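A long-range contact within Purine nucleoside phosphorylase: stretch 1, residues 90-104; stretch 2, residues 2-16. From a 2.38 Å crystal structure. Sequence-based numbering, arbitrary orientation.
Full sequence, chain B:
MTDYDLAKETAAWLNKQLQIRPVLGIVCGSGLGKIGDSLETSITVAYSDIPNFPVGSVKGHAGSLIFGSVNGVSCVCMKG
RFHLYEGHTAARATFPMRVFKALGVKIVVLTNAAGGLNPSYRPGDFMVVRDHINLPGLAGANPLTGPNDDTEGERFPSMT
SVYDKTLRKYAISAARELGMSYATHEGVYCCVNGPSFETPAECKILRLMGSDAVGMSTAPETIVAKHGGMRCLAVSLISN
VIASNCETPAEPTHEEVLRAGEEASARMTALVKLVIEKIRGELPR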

ATOM      1  N   ALA B  90      -8.060   5.422  -6.861  1.00 21.27           N
ATOM      2  CA  ALA B  90      -7.123   6.365  -7.429  1.00 30.26           C
ATOM      3  C   ALA B  90      -7.606   6.833  -8.799  1.00 32.74           C
ATOM      4  O   ALA B  90      -7.504   8.014  -9.134  1.00 28.32           O
ATOM      5  CB  ALA B  90      -5.735   5.734  -7.532  1.00 34.13           C
ATOM      6  N   ALA B  91      -8.145   5.899  -9.575  1.00 33.11           N
ATOM      7  CA  ALA B  91      -8.653   6.199 -10.910  1.00 34.01           C
ATOM      8  C   ALA B  91      -9.839   7.146 -10.821  1.00 37.42           C
ATOM      9  O   ALA B  91      -9.935   8.132 -11.553  1.00 43.81           O
ATOM     10  CB  ALA B  91      -9.065   4.896 -11.638  1.00 25.96           C
ATOM     11  N   ARG B  92     -10.746   6.843  -9.917  1.00 36.20           N
ATOM     12  CA  ARG B  92     -11.925   7.666  -9.731  1.00 36.43           C
ATOM     13  C   ARG B  92     -11.558   9.112  -9.327  1.00 42.49           C
ATOM     14  O   ARG B  92     -12.060  10.077  -9.909  1.00 44.02           O
ATOM     15  CB  ARG B  92     -12.777   7.020  -8.651  1.00 38.89           C
ATOM     16  CG  ARG B  92     -14.161   7.483  -8.609  1.00 48.01           C
ATOM     17  CD  ARG B  92     -15.048   6.615  -9.470  1.00 46.11           C
ATOM     18  NE  ARG B  92     -16.321   7.311  -9.629  1.00 58.15           N
ATOM     19  CZ  ARG B  92     -16.624   8.077 -10.675  1.00 63.17           C
ATOM     20  NH1 ARG B  92     -15.759   8.237 -11.689  1.00 58.76           N
ATOM     21  NH2 ARG B  92     -17.774   8.736 -10.673  1.00 63.90           N
ATOM     22  N   ALA B  93     -10.679   9.268  -8.339  1.00 34.13           N
ATOM     23  CA  ALA B  93     -10.313  10.609  -7.867  1.00 37.30           C
ATOM     24  C   ALA B  93      -9.528  11.379  -8.903  1.00 34.06           C
ATOM     25  O   ALA B  93      -9.369  12.582  -8.794  1.00 26.22           O
ATOM     26  CB  ALA B  93      -9.469  10.540  -6.554  1.00 31.93           C
ATOM     27  N   THR B  94      -9.011  10.685  -9.904  1.00 34.29           N
ATOM     28  CA  THR B  94      -8.241  11.381 -10.921  1.00 34.56           C
ATOM     29  C   THR B  94      -9.012  11.477 -12.239  1.00 35.91           C
ATOM     30  O   THR B  94      -8.429  11.759 -13.297  1.00 34.42           O
ATOM     31  CB  THR B  94      -6.853  10.697 -11.178  1.00 31.03           C
ATOM     32  OG1 THR B  94      -7.040   9.338 -11.586  1.00 21.64           O
ATOM     33  CG2 THR B  94      -5.994  10.756  -9.946  1.00 28.05           C
ATOM     34  N   PHE B  95     -10.320  11.246 -12.171  1.00 36.36           N
ATOM     35  CA  PHE B  95     -11.180  11.311 -13.353  1.00 35.13           C
ATOM     36  C   PHE B  95     -11.220  12.744 -13.901  1.00 35.81           C
ATOM     37  O   PHE B  95     -11.221  12.956 -15.107  1.00 34.73           O
ATOM     38  CB  PHE B  95     -12.604  10.834 -13.022  1.00 29.81           C
ATOM     39  CG  PHE B  95     -13.551  10.907 -14.184  1.00 27.60           C
ATOM     40  CD1 PHE B  95     -13.390  10.071 -15.283  1.00 30.15           C
ATOM     41  CD2 PHE B  95     -14.564  11.861 -14.208  1.00 28.52           C
ATOM     42  CE1 PHE B  95     -14.213  10.173 -16.398  1.00 28.82           C
ATOM     43  CE2 PHE B  95     -15.389  11.981 -15.305  1.00 25.18           C
ATOM     44  CZ  PHE B  95     -15.220  11.134 -16.411  1.00 27.92           C
ATOM     45  N   PRO B  96     -11.256  13.748 -13.014  1.00 37.15           N
ATOM     46  CA  PRO B  96     -11.289  15.129 -13.519  1.00 32.78           C
ATOM     47  C   PRO B  96     -10.036  15.478 -14.342  1.00 34.47           C
ATOM     48  O   PRO B  96     -10.095  16.319 -15.236  1.00 38.55           O
ATOM     49  CB  PRO B  96     -11.433  15.964 -12.244  1.00 29.60           C
ATOM     50  CG  PRO B  96     -12.179  15.038 -11.301  1.00 27.14           C
ATOM     51  CD  PRO B  96     -11.479  13.704 -11.557  1.00 30.28           C
ATOM     52  N   MET B  97      -8.907  14.831 -14.063  1.00 33.61           N
ATOM     53  CA  MET B  97      -7.701  15.096 -14.850  1.00 39.02           C
ATOM     54  C   MET B  97      -7.872  14.544 -16.260  1.00 39.38           C
ATOM     55  O   MET B  97      -7.348  15.115 -17.232  1.00 40.51           O
ATOM     56  CB  MET B  97      -6.440  14.453 -14.251  1.00 34.24           C
ATOM     57  CG  MET B  97      -5.820  15.207 -13.086  1.00 35.14           C
ATOM     58  SD  MET B  97      -5.410  16.905 -13.424  1.00 37.97           S
ATOM     59  CE  MET B  97      -6.843  17.757 -12.692  1.00 31.54           C
ATOM     60  N   ARG B  98      -8.566  13.415 -16.370  1.00 35.82           N
ATOM     61  CA  ARG B  98      -8.793  12.836 -17.681  1.00 38.36           C
ATOM     62  C   ARG B  98      -9.761  13.770 -18.421  1.00 39.30           C
ATOM     63  O   ARG B  98      -9.618  13.997 -19.617  1.00 40.73           O
ATOM     64  CB  ARG B  98      -9.345  11.414 -17.542  1.00 35.55           C
ATOM     65  CG  ARG B  98      -8.323  10.436 -16.990  1.00 37.65           C
ATOM     66  CD  ARG B  98      -8.824   8.988 -16.983  1.00 35.11           C
ATOM     67  NE  ARG B  98      -7.794   8.043 -16.529  1.00 42.57           N
ATOM     68  CZ  ARG B  98      -7.442   7.855 -15.251  1.00 40.16           C
ATOM     69  NH1 ARG B  98      -8.035   8.539 -14.296  1.00 28.22           N
ATOM     70  NH2 ARG B  98      -6.492   6.984 -14.929  1.00 39.87           N
ATOM     71  N   VAL B  99     -10.716  14.338 -17.690  1.00 34.87           N
ATOM     72  CA  VAL B  99     -11.664  15.278 -18.281  1.00 34.28           C
ATOM     73  C   VAL B  99     -10.890  16.522 -18.780  1.00 36.73           C
ATOM     74  O   VAL B  99     -11.090  16.976 -19.907  1.00 37.27           O
ATOM     75  CB  VAL B  99     -12.746  15.665 -17.245  1.00 29.62           C
ATOM     76  CG1 VAL B  99     -13.601  16.783 -17.749  1.00 33.86           C
ATOM     77  CG2 VAL B  99     -13.614  14.439 -16.916  1.00 26.04           C
ATOM     78  N   PHE B 100     -10.012  17.067 -17.939  1.00 35.97           N
ATOM     79  CA  PHE B 100      -9.197  18.211 -18.332  1.00 37.62           C
ATOM     80  C   PHE B 100      -8.552  17.926 -19.679  1.00 37.64           C
ATOM     81  O   PHE B 100      -8.606  18.749 -20.572  1.00 43.20           O
ATOM     82  CB  PHE B 100      -8.081  18.470 -17.314  1.00 35.18           C
ATOM     83  CG  PHE B 100      -8.454  19.442 -16.217  1.00 29.61           C
ATOM     84  CD1 PHE B 100      -9.772  19.627 -15.849  1.00 31.29           C
ATOM     85  CD2 PHE B 100      -7.474  20.112 -15.519  1.00 25.61           C
ATOM     86  CE1 PHE B 100     -10.101  20.448 -14.815  1.00 33.69           C
ATOM     87  CE2 PHE B 100      -7.793  20.952 -14.462  1.00 21.87           C
ATOM     88  CZ  PHE B 100      -9.099  21.119 -14.109  1.00 32.62           C
ATOM     89  N   LYS B 101      -7.937  16.759 -19.823  1.00 37.45           N
ATOM     90  CA  LYS B 101      -7.288  16.405 -21.074  1.00 39.36           C
ATOM     91  C   LYS B 101      -8.280  16.411 -22.239  1.00 43.75           C
ATOM     92  O   LYS B 101      -8.018  17.000 -23.288  1.00 38.96           O
ATOM     93  CB  LYS B 101      -6.653  15.019 -20.986  1.00 39.53           C
ATOM     94  CG  LYS B 101      -5.953  14.563 -22.267  1.00 42.22           C
ATOM     95  CD  LYS B 101      -5.966  13.054 -22.375  1.00 47.67           C
ATOM     96  CE  LYS B 101      -4.831  12.520 -23.248  1.00 51.39           C
ATOM     97  NZ  LYS B 101      -4.663  13.316 -24.477  1.00 44.06           N
ATOM     98  N   ALA B 102      -9.412  15.746 -22.036  1.00 43.52           N
ATOM     99  CA  ALA B 102     -10.458  15.656 -23.042  1.00 47.90           C
ATOM    100  C   ALA B 102     -10.968  17.030 -23.452  1.00 47.00           C
ATOM    101  O   ALA B 102     -11.505  17.183 -24.531  1.00 47.20           O
ATOM    102  CB  ALA B 102     -11.622  14.810 -22.504  1.00 50.77           C
ATOM    103  N   LEU B 103     -10.817  18.012 -22.568  1.00 47.19           N
ATOM    104  CA  LEU B 103     -11.255  19.383 -22.831  1.00 45.75           C
ATOM    105  C   LEU B 103     -10.223  20.132 -23.658  1.00 46.45           C
ATOM    106  O   LEU B 103     -10.493  21.229 -24.135  1.00 46.49           O
ATOM    107  CB  LEU B 103     -11.430  20.164 -21.532  1.00 39.12           C
ATOM    108  CG  LEU B 103     -12.647  19.962 -20.654  1.00 32.96           C
ATOM    109  CD1 LEU B 103     -12.470  20.783 -19.395  1.00 35.23           C
ATOM    110  CD2 LEU B 103     -13.885  20.396 -21.385  1.00 27.59           C
ATOM    111  N   GLY B 104      -9.036  19.548 -23.798  1.00 48.02           N
ATOM    112  CA  GLY B 104      -7.979  20.199 -24.551  1.00 45.18           C
ATOM    113  C   GLY B 104      -6.986  20.971 -23.693  1.00 47.28           C
ATOM    114  O   GLY B 104      -6.173  21.735 -24.229  1.00 43.13           O
TER
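Stretch 2 2-16: TDYDLAKETAAWLNK

Stretch 2 is a single helix beginning at Asp-3, and it packs against the helix that begins at Phe-95 in stretch 1. The axes approach to 8.1 Å, and their N-to-C directions differ by 61°, with a signed crossing angle of -61°. The backbones are close at the crossing, where alanines from both helices lie: the CA atoms of Val-99 and Ala-7 are 4.7 Å apart, those of Ala-102 and Lys-8 5.2 Å, and those of Leu-103 and Ala-11 5.5 Å. No clear hydrogen bond joins the stretches; the contacts described are largely packing, with apolar side chains and the aliphatic parts of polar ones both taking part.

Thr-2 does not touch stretch 1 but prepares the helix. At the N-cap position, its OG1 accepts a weak bond of 3.4 Å from Asp-5 N, occupying an amide that has no helical carbonyl before it. In return, Thr-2 OG1 donates to Asp-5 OD2 at 3.0 Å. Asp-5 points away from stretch 1, and its carboxylate is engaged by Thr-2.

Asp-3 points toward stretch 1. Its CB lies 4.2 Å from Arg-98 CD, an approach between aliphatic parts of two polar side chains. Tyr-4 leaves its backbone sideways, in the t rotamer, and the end of its side chain comes nearer to stretch 1. Its OH reaches 2.9 Å from Lys-101 CD and 3.2 Å from Lys-101 NZ, so two long side chains with polar tips meet.

Leu-6 contributes mainly to the pocket for Phe-95, whose ring enters a hole formed by Asp-3, Leu-6, Ala-7 and Thr-10. The ring presents its edge to the helix backbone: Phe-95 CE1 is 3.6 Å from both Asp-3 O and Ala-7 N, while Phe-95 CZ is 3.8 Å from Leu-6 O. Leu-6 CB adds an apolar contact, 4.1 Å from Phe-95 CE1.

Ala-7 is the small residue at the closest backbone approach. Its CB points toward stretch 1, where it lies 3.8 Å from Arg-98 CB, 3.9 Å from Phe-95 CE1 and 4.2 Å from Val-99 CG2. Lys-8, an exposed residue, points away, but its CA lies 3.9 Å from Ala-102 CB; its extended chain can leave the amine clear of the packing.

One turn beyond Leu-6, Thr-10 offers both a hydroxyl and a methyl: OG1 is 3.7 Å from Phe-95 CZ, and CG2 is 3.8 Å from Val-99 CG2. The hydroxyl is satisfied elsewhere in the structure, which suits a buried site. Ala-11 repeats the role of Ala-7 one turn on, its CB 3.5 Å from Ala-102 CB and 4.0 Å from Leu-103 CD2. Ala-12 points away.

Farther along, a larger side chain reaches across: Leu-14 CD1 meets Val-99 CG1 at 4.0 Å, and Leu-14 CB lies 4.4 Å from Leu-103 CD2. Asn-15 closes the contact with ND2 4.0 Å from Leu-103 CD2; its OD1 is hydrogen-bonded elsewhere in the structure, so the amide is partly satisfied while ND2 packs on the leucine. Lys-16 lies out of reach.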

ATOM      1  N   THR B   2     -14.521   2.833 -21.527  1.00 67.21           N
ATOM      2  CA  THR B   2     -13.400   3.074 -20.620  1.00 61.56           C
ATOM      3  C   THR B   2     -13.462   4.460 -19.985  1.00 59.50           C
ATOM      4  O   THR B   2     -14.195   5.327 -20.456  1.00 57.51           O
ATOM      5  CB  THR B   2     -12.048   2.923 -21.364  1.00 62.47           C
ATOM      6  OG1 THR B   2     -11.941   3.893 -22.418  1.00 56.71           O
ATOM      7  CG2 THR B   2     -11.937   1.529 -21.954  1.00 61.90           C
ATOM      8  N   ASP B   3     -12.693   4.669 -18.919  1.00 56.05           N
ATOM      9  CA  ASP B   3     -12.703   5.960 -18.248  1.00 55.88           C
ATOM     10  C   ASP B   3     -12.404   7.081 -19.220  1.00 52.81           C
ATOM     11  O   ASP B   3     -13.039   8.127 -19.178  1.00 52.55           O
ATOM     12  CB  ASP B   3     -11.716   5.978 -17.079  1.00 52.51           C
ATOM     13  CG  ASP B   3     -12.089   4.969 -16.005  1.00 60.84           C
ATOM     14  OD1 ASP B   3     -13.310   4.841 -15.708  1.00 57.67           O
ATOM     15  OD2 ASP B   3     -11.167   4.310 -15.463  1.00 63.79           O
ATOM     16  N   TYR B   4     -11.448   6.867 -20.112  1.00 54.68           N
ATOM     17  CA  TYR B   4     -11.134   7.910 -21.067  1.00 55.16           C
ATOM     18  C   TYR B   4     -12.360   8.173 -21.955  1.00 53.65           C
ATOM     19  O   TYR B   4     -12.641   9.327 -22.289  1.00 53.17           O
ATOM     20  CB  TYR B   4      -9.882   7.544 -21.878  1.00 63.31           C
ATOM     21  CG  TYR B   4      -9.251   8.734 -22.581  1.00 71.91           C
ATOM     22  CD1 TYR B   4      -9.106   9.969 -21.929  1.00 71.31           C
ATOM     23  CD2 TYR B   4      -8.817   8.635 -23.916  1.00 77.80           C
ATOM     24  CE1 TYR B   4      -8.554  11.077 -22.591  1.00 75.89           C
ATOM     25  CE2 TYR B   4      -8.253   9.739 -24.590  1.00 77.23           C
ATOM     26  CZ  TYR B   4      -8.130  10.951 -23.926  1.00 79.08           C
ATOM     27  OH  TYR B   4      -7.595  12.028 -24.599  1.00 75.34           O
ATOM     28  N   ASP B   5     -13.111   7.124 -22.309  1.00 52.73           N
ATOM     29  CA  ASP B   5     -14.320   7.311 -23.111  1.00 50.89           C
ATOM     30  C   ASP B   5     -15.352   8.121 -22.325  1.00 48.63           C
ATOM     31  O   ASP B   5     -16.022   8.991 -22.885  1.00 49.72           O
ATOM     32  CB  ASP B   5     -14.940   5.976 -23.536  1.00 52.83           C
ATOM     33  CG  ASP B   5     -14.225   5.349 -24.707  1.00 54.74           C
ATOM     34  OD1 ASP B   5     -13.957   6.058 -25.704  1.00 53.42           O
ATOM     35  OD2 ASP B   5     -13.938   4.136 -24.632  1.00 61.96           O
ATOM     36  N   LEU B   6     -15.478   7.847 -21.031  1.00 46.36           N
ATOM     37  CA  LEU B   6     -16.424   8.583 -20.203  1.00 41.82           C
ATOM     38  C   LEU B   6     -15.953  10.029 -20.012  1.00 41.23           C
ATOM     39  O   LEU B   6     -16.771  10.962 -19.911  1.00 41.30           O
ATOM     40  CB  LEU B   6     -16.604   7.861 -18.864  1.00 41.95           C
ATOM     41  CG  LEU B   6     -17.218   6.467 -19.063  1.00 43.06           C
ATOM     42  CD1 LEU B   6     -17.204   5.674 -17.779  1.00 44.08           C
ATOM     43  CD2 LEU B   6     -18.655   6.624 -19.565  1.00 40.29           C
ATOM     44  N   ALA B   7     -14.637  10.218 -19.970  1.00 39.91           N
ATOM     45  CA  ALA B   7     -14.064  11.559 -19.812  1.00 41.87           C
ATOM     46  C   ALA B   7     -14.411  12.383 -21.044  1.00 42.31           C
ATOM     47  O   ALA B   7     -14.795  13.545 -20.929  1.00 38.25           O
ATOM     48  CB  ALA B   7     -12.557  11.496 -19.656  1.00 36.47           C
ATOM     49  N   LYS B   8     -14.270  11.781 -22.224  1.00 44.51           N
ATOM     50  CA  LYS B   8     -14.611  12.473 -23.465  1.00 46.07           C
ATOM     51  C   LYS B   8     -16.090  12.875 -23.480  1.00 47.29           C
ATOM     52  O   LYS B   8     -16.435  13.980 -23.893  1.00 49.39           O
ATOM     53  CB  LYS B   8     -14.287  11.590 -24.655  1.00 45.84           C
ATOM     54  CG  LYS B   8     -12.798  11.476 -24.897  1.00 51.74           C
ATOM     55  CD  LYS B   8     -12.504  10.519 -26.018  1.00 53.79           C
ATOM     56  CE  LYS B   8     -11.024  10.226 -26.100  1.00 60.86           C
ATOM     57  NZ  LYS B   8     -10.757   9.036 -26.965  1.00 64.87           N
ATOM     58  N   GLU B   9     -16.957  11.978 -23.016  1.00 48.66           N
ATOM     59  CA  GLU B   9     -18.382  12.249 -22.972  1.00 46.39           C
ATOM     60  C   GLU B   9     -18.629  13.412 -22.029  1.00 46.47           C
ATOM     61  O   GLU B   9     -19.323  14.372 -22.378  1.00 47.55           O
ATOM     62  CB  GLU B   9     -19.145  10.990 -22.530  1.00 53.46           C
ATOM     63  CG  GLU B   9     -20.520  11.245 -21.897  1.00 59.57           C
ATOM     64  CD  GLU B   9     -21.181   9.970 -21.373  1.00 68.81           C
ATOM     65  OE1 GLU B   9     -20.616   9.300 -20.462  1.00 63.30           O
ATOM     66  OE2 GLU B   9     -22.278   9.641 -21.883  1.00 77.49           O
ATOM     67  N   THR B  10     -18.056  13.331 -20.833  1.00 45.06           N
ATOM     68  CA  THR B  10     -18.200  14.399 -19.858  1.00 40.96           C
ATOM     69  C   THR B  10     -17.703  15.709 -20.458  1.00 36.72           C
ATOM     70  O   THR B  10     -18.329  16.749 -20.278  1.00 37.18           O
ATOM     71  CB  THR B  10     -17.403  14.073 -18.592  1.00 32.62           C
ATOM     72  OG1 THR B  10     -18.078  13.035 -17.878  1.00 38.88           O
ATOM     73  CG2 THR B  10     -17.260  15.288 -17.716  1.00 35.28           C
ATOM     74  N   ALA B  11     -16.582  15.659 -21.171  1.00 33.33           N
ATOM     75  CA  ALA B  11     -16.040  16.875 -21.778  1.00 40.85           C
ATOM     76  C   ALA B  11     -16.998  17.420 -22.838  1.00 46.56           C
ATOM     77  O   ALA B  11     -17.308  18.611 -22.844  1.00 46.68           O
ATOM     78  CB  ALA B  11     -14.655  16.606 -22.403  1.00 39.12           C
ATOM     79  N   ALA B  12     -17.472  16.547 -23.727  1.00 45.42           N
ATOM     80  CA  ALA B  12     -18.386  16.969 -24.770  1.00 44.34           C
ATOM     81  C   ALA B  12     -19.618  17.635 -24.167  1.00 46.37           C
ATOM     82  O   ALA B  12     -20.171  18.564 -24.751  1.00 49.30           O
ATOM     83  CB  ALA B  12     -18.791  15.782 -25.633  1.00 42.31           C
ATOM     84  N   TRP B  13     -20.041  17.179 -22.992  1.00 43.69           N
ATOM     85  CA  TRP B  13     -21.216  17.751 -22.346  1.00 41.94           C
ATOM     86  C   TRP B  13     -20.909  19.129 -21.780  1.00 47.42           C
ATOM     87  O   TRP B  13     -21.768  20.016 -21.767  1.00 51.25           O
ATOM     88  CB  TRP B  13     -21.717  16.817 -21.237  1.00 30.40           C
ATOM     89  CG  TRP B  13     -22.919  17.293 -20.495  1.00 26.49           C
ATOM     90  CD1 TRP B  13     -24.225  16.963 -20.749  1.00 24.28           C
ATOM     91  CD2 TRP B  13     -22.945  18.151 -19.334  1.00 25.65           C
ATOM     92  NE1 TRP B  13     -25.064  17.557 -19.818  1.00 23.19           N
ATOM     93  CE2 TRP B  13     -24.303  18.291 -18.942  1.00 27.04           C
ATOM     94  CE3 TRP B  13     -21.962  18.804 -18.588  1.00 29.97           C
ATOM     95  CZ2 TRP B  13     -24.690  19.055 -17.839  1.00 26.42           C
ATOM     96  CZ3 TRP B  13     -22.354  19.570 -17.482  1.00 35.66           C
ATOM     97  CH2 TRP B  13     -23.708  19.684 -17.122  1.00 30.80           C
ATOM     98  N   LEU B  14     -19.687  19.314 -21.300  1.00 48.30           N
ATOM     99  CA  LEU B  14     -19.307  20.609 -20.749  1.00 50.12           C
ATOM    100  C   LEU B  14     -19.098  21.561 -21.914  1.00 52.78           C
ATOM    101  O   LEU B  14     -19.470  22.727 -21.843  1.00 51.39           O
ATOM    102  CB  LEU B  14     -18.012  20.511 -19.929  1.00 43.92           C
ATOM    103  CG  LEU B  14     -18.081  19.835 -18.550  1.00 35.88           C
ATOM    104  CD1 LEU B  14     -16.697  19.293 -18.164  1.00 29.93           C
ATOM    105  CD2 LEU B  14     -18.605  20.809 -17.534  1.00 30.60           C
ATOM    106  N   ASN B  15     -18.512  21.054 -22.995  1.00 54.20           N
ATOM    107  CA  ASN B  15     -18.242  21.881 -24.160  1.00 55.70           C
ATOM    108  C   ASN B  15     -19.472  22.544 -24.732  1.00 56.97           C
ATOM    109  O   ASN B  15     -19.393  23.628 -25.292  1.00 59.07           O
ATOM    110  CB  ASN B  15     -17.549  21.066 -25.236  1.00 55.13           C
ATOM    111  CG  ASN B  15     -16.059  21.172 -25.145  1.00 54.57           C
ATOM    112  OD1 ASN B  15     -15.325  20.308 -25.632  1.00 50.91           O
ATOM    113  ND2 ASN B  15     -15.590  22.250 -24.521  1.00 57.43           N
ATOM    114  N   LYS B  16     -20.616  21.899 -24.589  1.00 59.68           N
ATOM    115  CA  LYS B  16     -21.848  22.465 -25.106  1.00 64.27           C
ATOM    116  C   LYS B  16     -22.055  23.876 -24.575  1.00 65.90           C
ATOM    117  O   LYS B  16     -22.630  24.729 -25.250  1.00 67.90           O
ATOM    118  CB  LYS B  16     -23.050  21.584 -24.722  1.00 64.16           C
ATOM    119  CG  LYS B  16     -23.319  20.428 -25.699  1.00 64.78           C
ATOM    120  CD  LYS B  16     -24.331  19.413 -25.152  1.00 68.46           C
ATOM    121  CE  LYS B  16     -25.671  20.040 -24.793  1.00 69.15           C
ATOM    122  NZ  LYS B  16     -26.442  19.145 -23.886  1.00 68.55           N
TER